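Local coordinates for glutathione S-transferase (Rhodospirillum rubrum F11, PDB 4O7H), which probably catalyses the conjugation of glutathione to electrophilic substrates, using a thioredoxin-like domain and a helical domain, at residues M1-H7 against V50-A56; A13-R17 against G64-C68. The contacts are given in a common frame with arbitrary orientation. Residues are numbered along the deposited sequence.

Interaction 1: residues M1-H7 against V50-A56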
loop_
_atom_site.group_PDB
_atom_site.type_symbol
_atom_site.label_atom_id
_atom_site.label_comp_id
_atom_site.label_asym_id
_atom_site.label_seq_id
_atom_site.Cartn_x
_atom_site.Cartn_y
_atom_site.Cartn_z
ATOM N N MET A 1 -10.017 18.011 20.573
ATOM C CA MET A 1 -10.861 16.837 20.189
ATOM C C MET A 1 -10.163 16.081 19.054
ATOM O O MET A 1 -9.220 16.582 18.439
ATOM C CB MET A 1 -12.233 17.255 19.700
ATOM C CG MET A 1 -12.264 17.964 18.359
ATOM S SD MET A 1 -13.958 18.314 17.750
ATOM C CE MET A 1 -14.539 16.662 17.366
ATOM N N ARG A 2 -10.652 14.895 18.772
ATOM C CA ARG A 2 -10.075 14.047 17.698
ATOM C C ARG A 2 -10.050 14.797 16.396
ATOM O O ARG A 2 -11.023 15.437 16.034
ATOM C CB ARG A 2 -10.951 12.804 17.575
ATOM C CG ARG A 2 -10.573 11.824 16.507
ATOM C CD ARG A 2 -11.506 10.642 16.398
ATOM N NE ARG A 2 -11.623 9.827 17.585
ATOM C CZ ARG A 2 -12.718 9.691 18.344
ATOM N NH1 ARG A 2 -13.824 10.328 18.033
ATOM N NH2 ARG A 2 -12.698 8.881 19.372
ATOM N N ARG A 3 -8.955 14.696 15.635
ATOM C CA ARG A 3 -8.774 15.507 14.425
ATOM C C ARG A 3 -8.184 14.675 13.305
ATOM O O ARG A 3 -7.375 13.747 13.555
ATOM C CB ARG A 3 -7.840 16.653 14.730
ATOM C CG ARG A 3 -7.255 17.421 13.605
ATOM C CD ARG A 3 -6.153 18.251 14.316
ATOM N NE ARG A 3 -6.845 19.285 15.093
ATOM C CZ ARG A 3 -6.377 20.496 15.271
ATOM N NH1 ARG A 3 -5.170 20.781 14.833
ATOM N NH2 ARG A 3 -7.123 21.410 15.863
ATOM N N LEU A 4 -8.611 14.992 12.100
ATOM C CA LEU A 4 -8.051 14.366 10.901
ATOM C C LEU A 4 -7.479 15.435 9.974
ATOM O O LEU A 4 -8.192 16.346 9.486
ATOM C CB LEU A 4 -9.144 13.557 10.165
ATOM C CG LEU A 4 -8.588 12.813 8.965
ATOM C CD1 LEU A 4 -7.777 11.631 9.447
ATOM C CD2 LEU A 4 -9.676 12.430 7.986
ATOM N N TYR A 5 -6.187 15.351 9.731
ATOM C CA TYR A 5 -5.545 16.127 8.700
ATOM C C TYR A 5 -5.822 15.484 7.362
ATOM O O TYR A 5 -5.525 14.269 7.142
ATOM C CB TYR A 5 -4.030 16.272 8.953
ATOM C CG TYR A 5 -3.681 17.125 10.153
ATOM C CD1 TYR A 5 -3.616 16.575 11.428
ATOM C CD2 TYR A 5 -3.484 18.485 10.013
ATOM C CE1 TYR A 5 -3.332 17.342 12.534
ATOM C CE2 TYR A 5 -3.212 19.267 11.107
ATOM C CZ TYR A 5 -3.153 18.705 12.354
ATOM O OH TYR A 5 -2.854 19.491 13.484
ATOM N N HIS A 6 -6.363 16.266 6.436
ATOM C CA HIS A 6 -6.807 15.704 5.169
ATOM C C HIS A 6 -6.677 16.736 4.036
ATOM O O HIS A 6 -6.411 17.929 4.275
ATOM C CB HIS A 6 -8.270 15.237 5.274
ATOM C CG HIS A 6 -9.271 16.332 5.086
ATOM N ND1 HIS A 6 -9.988 16.477 3.920
ATOM C CD2 HIS A 6 -9.681 17.318 5.913
ATOM C CE1 HIS A 6 -10.765 17.539 4.017
ATOM N NE2 HIS A 6 -10.610 18.064 5.222
ATOM N N HIS A 7 -6.929 16.296 2.830
ATOM C CA HIS A 7 -7.281 17.195 1.755
ATOM C C HIS A 7 -8.167 16.477 0.791
ATOM O O HIS A 7 -8.156 15.245 0.710
ATOM C CB HIS A 7 -6.097 17.894 1.103
ATOM C CG HIS A 7 -5.139 17.028 0.393
ATOM N ND1 HIS A 7 -5.420 16.425 -0.813
ATOM C CD2 HIS A 7 -3.836 16.747 0.651
ATOM C CE1 HIS A 7 -4.356 15.770 -1.248
ATOM N NE2 HIS A 7 -3.375 15.957 -0.381
ATOM N N VAL A 50 -1.087 13.393 3.827
ATOM C CA VAL A 50 -2.319 13.094 4.505
ATOM C C VAL A 50 -2.820 11.676 4.102
ATOM O O VAL A 50 -2.490 11.197 3.014
ATOM C CB VAL A 50 -3.420 14.131 4.230
ATOM C CG1 VAL A 50 -3.016 15.468 4.847
ATOM C CG2 VAL A 50 -3.699 14.248 2.725
ATOM N N PRO A 51 -3.630 11.029 4.944
ATOM C CA PRO A 51 -4.208 11.446 6.233
ATOM C C PRO A 51 -3.321 11.224 7.430
ATOM O O PRO A 51 -2.431 10.343 7.451
ATOM C CB PRO A 51 -5.441 10.568 6.377
ATOM C CG PRO A 51 -5.056 9.303 5.648
ATOM C CD PRO A 51 -4.177 9.723 4.512
ATOM N N VAL A 52 -3.566 12.056 8.450
ATOM C CA VAL A 52 -2.998 11.836 9.770
ATOM C C VAL A 52 -4.140 12.009 10.790
ATOM O O VAL A 52 -4.834 13.056 10.765
ATOM C CB VAL A 52 -1.891 12.863 10.091
ATOM C CG1 VAL A 52 -1.334 12.625 11.475
ATOM C CG2 VAL A 52 -0.771 12.743 9.062
ATOM N N LEU A 53 -4.317 11.035 11.659
ATOM C CA LEU A 53 -5.298 11.089 12.737
ATOM C C LEU A 53 -4.605 11.434 14.050
ATOM O O LEU A 53 -3.583 10.796 14.397
ATOM C CB LEU A 53 -6.013 9.756 12.866
ATOM C CG LEU A 53 -7.095 9.586 13.945
ATOM C CD1 LEU A 53 -8.343 10.381 13.592
ATOM C CD2 LEU A 53 -7.391 8.124 14.143
ATOM N N VAL A 54 -5.157 12.425 14.770
ATOM C CA VAL A 54 -4.648 12.765 16.128
ATOM C C VAL A 54 -5.821 12.629 17.125
ATOM O O VAL A 54 -6.877 13.293 16.984
ATOM C CB VAL A 54 -4.024 14.161 16.193
ATOM C CG1 VAL A 54 -3.374 14.378 17.564
ATOM C CG2 VAL A 54 -3.047 14.369 15.042
ATOM N N GLU A 55 -5.680 11.684 18.034
ATOM C CA GLU A 55 -6.672 11.469 19.065
ATOM C C GLU A 55 -6.585 12.607 20.088
ATOM O O GLU A 55 -5.620 13.328 20.135
ATOM C CB GLU A 55 -6.481 10.130 19.758
ATOM C CG GLU A 55 -6.699 8.897 18.881
ATOM C CD GLU A 55 -8.153 8.518 18.703
ATOM O OE1 GLU A 55 -9.028 9.416 18.714
ATOM O OE2 GLU A 55 -8.404 7.306 18.572
ATOM N N ALA A 56 -7.645 12.747 20.870
ATOM C CA ALA A 56 -7.697 13.819 21.888
ATOM C C ALA A 56 -6.533 13.770 22.890
ATOM O O ALA A 56 -6.116 14.826 23.398
ATOM C CB ALA A 56 -9.044 13.741 22.597
#
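Four backbone hydrogen bonds join strands 3-6 and 52-54, antiparallel with axes 4.8 Å apart. Arg3 N to Val54 O (2.8 Å) and Val54 N to Arg3 O (2.9 Å) close one hydrogen-bonded pair; Tyr5 N to Val52 O (2.9 Å) and Val52 N to Tyr5 O (3.2 Å) close the next. Between them Leu4 and Leu53 form a non-hydrogen-bonded pair. Apolar packing covers both faces. Leu4 CD1 reaches Pro51 CB at 4.0 Å on the face where helix 11-22 packs, a buried place suited to leucine. On the other face the Tyr5 ring turns its edge to Val54 (CE1 to CG2 3.9 Å), Tyr5 CB packs 4.2 Å from Val52 CB, and Tyr5 OH accepts a bond from Arg3. In the loops beyond, Arg2 NE bonds Glu55 OE1 at 2.9 Å in a salt bridge, Arg2 also donating to Asp26 O and Glu55 also meeting Tyr70. The cis peptide bond before Pro51, leading into the third strand, is the hallmark of the thioredoxin fold in glutathione S-transferases.

Interaction 2: residues A13-R17 against G64-C68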
loop_
_atom_site.group_PDB
_atom_site.type_symbol
_atom_site.label_atom_id
_atom_site.label_comp_id
_atom_site.label_asym_id
_atom_site.label_seq_id
_atom_site.Cartn_x
_atom_site.Cartn_y
_atom_site.Cartn_z
ATOM N N ALA A 13 -7.291 9.858 2.370
ATOM C CA ALA A 13 -7.929 10.728 3.340
ATOM C C ALA A 13 -9.432 10.682 3.217
ATOM O O ALA A 13 -10.134 10.634 4.249
ATOM C CB ALA A 13 -7.394 12.156 3.230
ATOM N N ARG A 14 -9.939 10.629 1.986
ATOM C CA ARG A 14 -11.373 10.433 1.805
ATOM C C ARG A 14 -11.816 9.171 2.489
ATOM O O ARG A 14 -12.843 9.149 3.193
ATOM C CB ARG A 14 -11.752 10.433 0.330
ATOM C CG ARG A 14 -11.672 11.792 -0.375
ATOM C CD ARG A 14 -12.238 11.749 -1.814
ATOM N NE ARG A 14 -12.285 13.125 -2.305
ATOM C CZ ARG A 14 -13.272 13.665 -3.008
ATOM N NH1 ARG A 14 -14.271 12.942 -3.459
ATOM N NH2 ARG A 14 -13.234 14.971 -3.255
ATOM N N LYS A 15 -11.082 8.092 2.267
ATOM C CA LYS A 15 -11.420 6.819 2.896
ATOM C C LYS A 15 -11.512 6.896 4.406
ATOM O O LYS A 15 -12.437 6.376 5.021
ATOM C CB LYS A 15 -10.471 5.692 2.469
ATOM C CG LYS A 15 -10.525 4.526 3.458
ATOM C CD LYS A 15 -9.981 3.279 2.901
ATOM C CE LYS A 15 -8.543 3.382 2.603
ATOM N NZ LYS A 15 -8.134 2.038 2.126
ATOM N N VAL A 16 -10.545 7.550 5.050
ATOM C CA VAL A 16 -10.576 7.669 6.489
ATOM C C VAL A 16 -11.779 8.507 6.972
ATOM O O VAL A 16 -12.439 8.151 7.939
ATOM C CB VAL A 16 -9.232 8.192 7.022
ATOM C CG1 VAL A 16 -9.300 8.425 8.525
ATOM C CG2 VAL A 16 -8.092 7.179 6.782
ATOM N N ARG A 17 -12.114 9.570 6.254
ATOM C CA ARG A 17 -13.254 10.351 6.591
ATOM C C ARG A 17 -14.536 9.489 6.556
ATOM O O ARG A 17 -15.374 9.572 7.454
ATOM C CB ARG A 17 -13.470 11.543 5.646
ATOM C CG ARG A 17 -12.388 12.596 5.725
ATOM C CD ARG A 17 -12.787 13.790 4.899
ATOM N NE ARG A 17 -13.786 14.592 5.623
ATOM C CZ ARG A 17 -14.294 15.724 5.122
ATOM N NH1 ARG A 17 -13.942 16.130 3.912
ATOM N NH2 ARG A 17 -15.112 16.474 5.859
ATOM N N GLY A 64 -2.934 5.838 5.726
ATOM C CA GLY A 64 -4.329 5.402 5.613
ATOM C C GLY A 64 -4.566 3.989 6.135
ATOM O O GLY A 64 -5.550 3.728 6.843
ATOM N N TRP A 65 -3.734 3.035 5.747
ATOM C CA TRP A 65 -3.944 1.682 6.152
ATOM C C TRP A 65 -3.729 1.559 7.648
ATOM O O TRP A 65 -4.523 0.934 8.371
ATOM C CB TRP A 65 -3.045 0.699 5.408
ATOM C CG TRP A 65 -3.360 0.466 3.984
ATOM C CD1 TRP A 65 -4.335 1.043 3.211
ATOM C CD2 TRP A 65 -2.607 -0.408 3.081
ATOM N NE1 TRP A 65 -4.244 0.561 1.886
ATOM C CE2 TRP A 65 -3.193 -0.296 1.790
ATOM C CE3 TRP A 65 -1.467 -1.237 3.244
ATOM C CZ2 TRP A 65 -2.728 -1.040 0.694
ATOM C CZ3 TRP A 65 -1.038 -1.949 2.207
ATOM C CH2 TRP A 65 -1.635 -1.846 0.923
ATOM N N ALA A 66 -2.630 2.150 8.159
ATOM C CA ALA A 66 -2.403 2.124 9.587
ATOM C C ALA A 66 -3.575 2.701 10.368
ATOM O O ALA A 66 -3.995 2.162 11.392
ATOM C CB ALA A 66 -1.161 2.911 9.943
ATOM N N ILE A 67 -4.129 3.814 9.879
ATOM C CA ILE A 67 -5.307 4.418 10.530
ATOM C C ILE A 67 -6.507 3.476 10.485
ATOM O O ILE A 67 -7.167 3.268 11.493
ATOM C CB ILE A 67 -5.676 5.795 9.925
ATOM C CG1 ILE A 67 -4.567 6.819 10.229
ATOM C CG2 ILE A 67 -7.012 6.243 10.454
ATOM C CD1 ILE A 67 -4.674 8.061 9.357
ATOM N N CYS A 68 -6.779 2.881 9.333
ATOM C CA CYS A 68 -7.908 1.952 9.202
ATOM C C CYS A 68 -7.782 0.746 10.104
ATOM O O CYS A 68 -8.763 0.349 10.781
ATOM C CB CYS A 68 -8.099 1.570 7.752
ATOM S SG CYS A 68 -8.770 2.933 6.744
#
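Gly64 begins helix 64-74 where the backbones come nearest, its CA 6.7 Å from that of Val16; Val16 CG2 lies 4.3 Å from Gly64 O. Trp65 starts away from helix 11-22, yet its indole edge lies beside the lysine: CD1 is 4.1 Å from Lys15 NZ. That ammonium reaches Thr165 and Asp99, and Asp99 also takes the Trp65 NE1 hydrogen bond, so the long lysine carries its charge past the apolar contact to partners on the helical domain. Trp65 also stacks on Trp65 of the second subunit. Ile67 supplies the tightest apolar contact, its CG2 3.7 Å from Val16 CG1, two branched side chains filling the space between the helices. One residue on, the compact Cys68 places SG 4.0 Å from Lys15 CD and 4.3 Å from Val16 CG2. The segments run nearly parallel, at 12° with axes 9.8 Å apart: two helices side by side on one face of the sheet, as in the thioredoxin-like domain of glutathione S-transferases.

From the N terminus, strand 3-6 leads directly into helix 11-22, so the first segments of both interactions come early. The chain then adds strand 28-31 and helix 39-44 before 50-56 returns to 1-7, closing the loop of interaction 1. Strand 60-62 follows, and helix 64-74 then closes interaction 2 against 13-17. The two loops therefore cross rather than nest. Their centres lie 10 Å apart and they touch directly: Leu4 CD1 is 3.7 Å from Val16 CG1, and Pro51 O is 3.7 Å from Ile67 CD1. Interaction 1 joins the two central strands of the four-stranded sheet, and interaction 2 pairs the helices covering one of its faces.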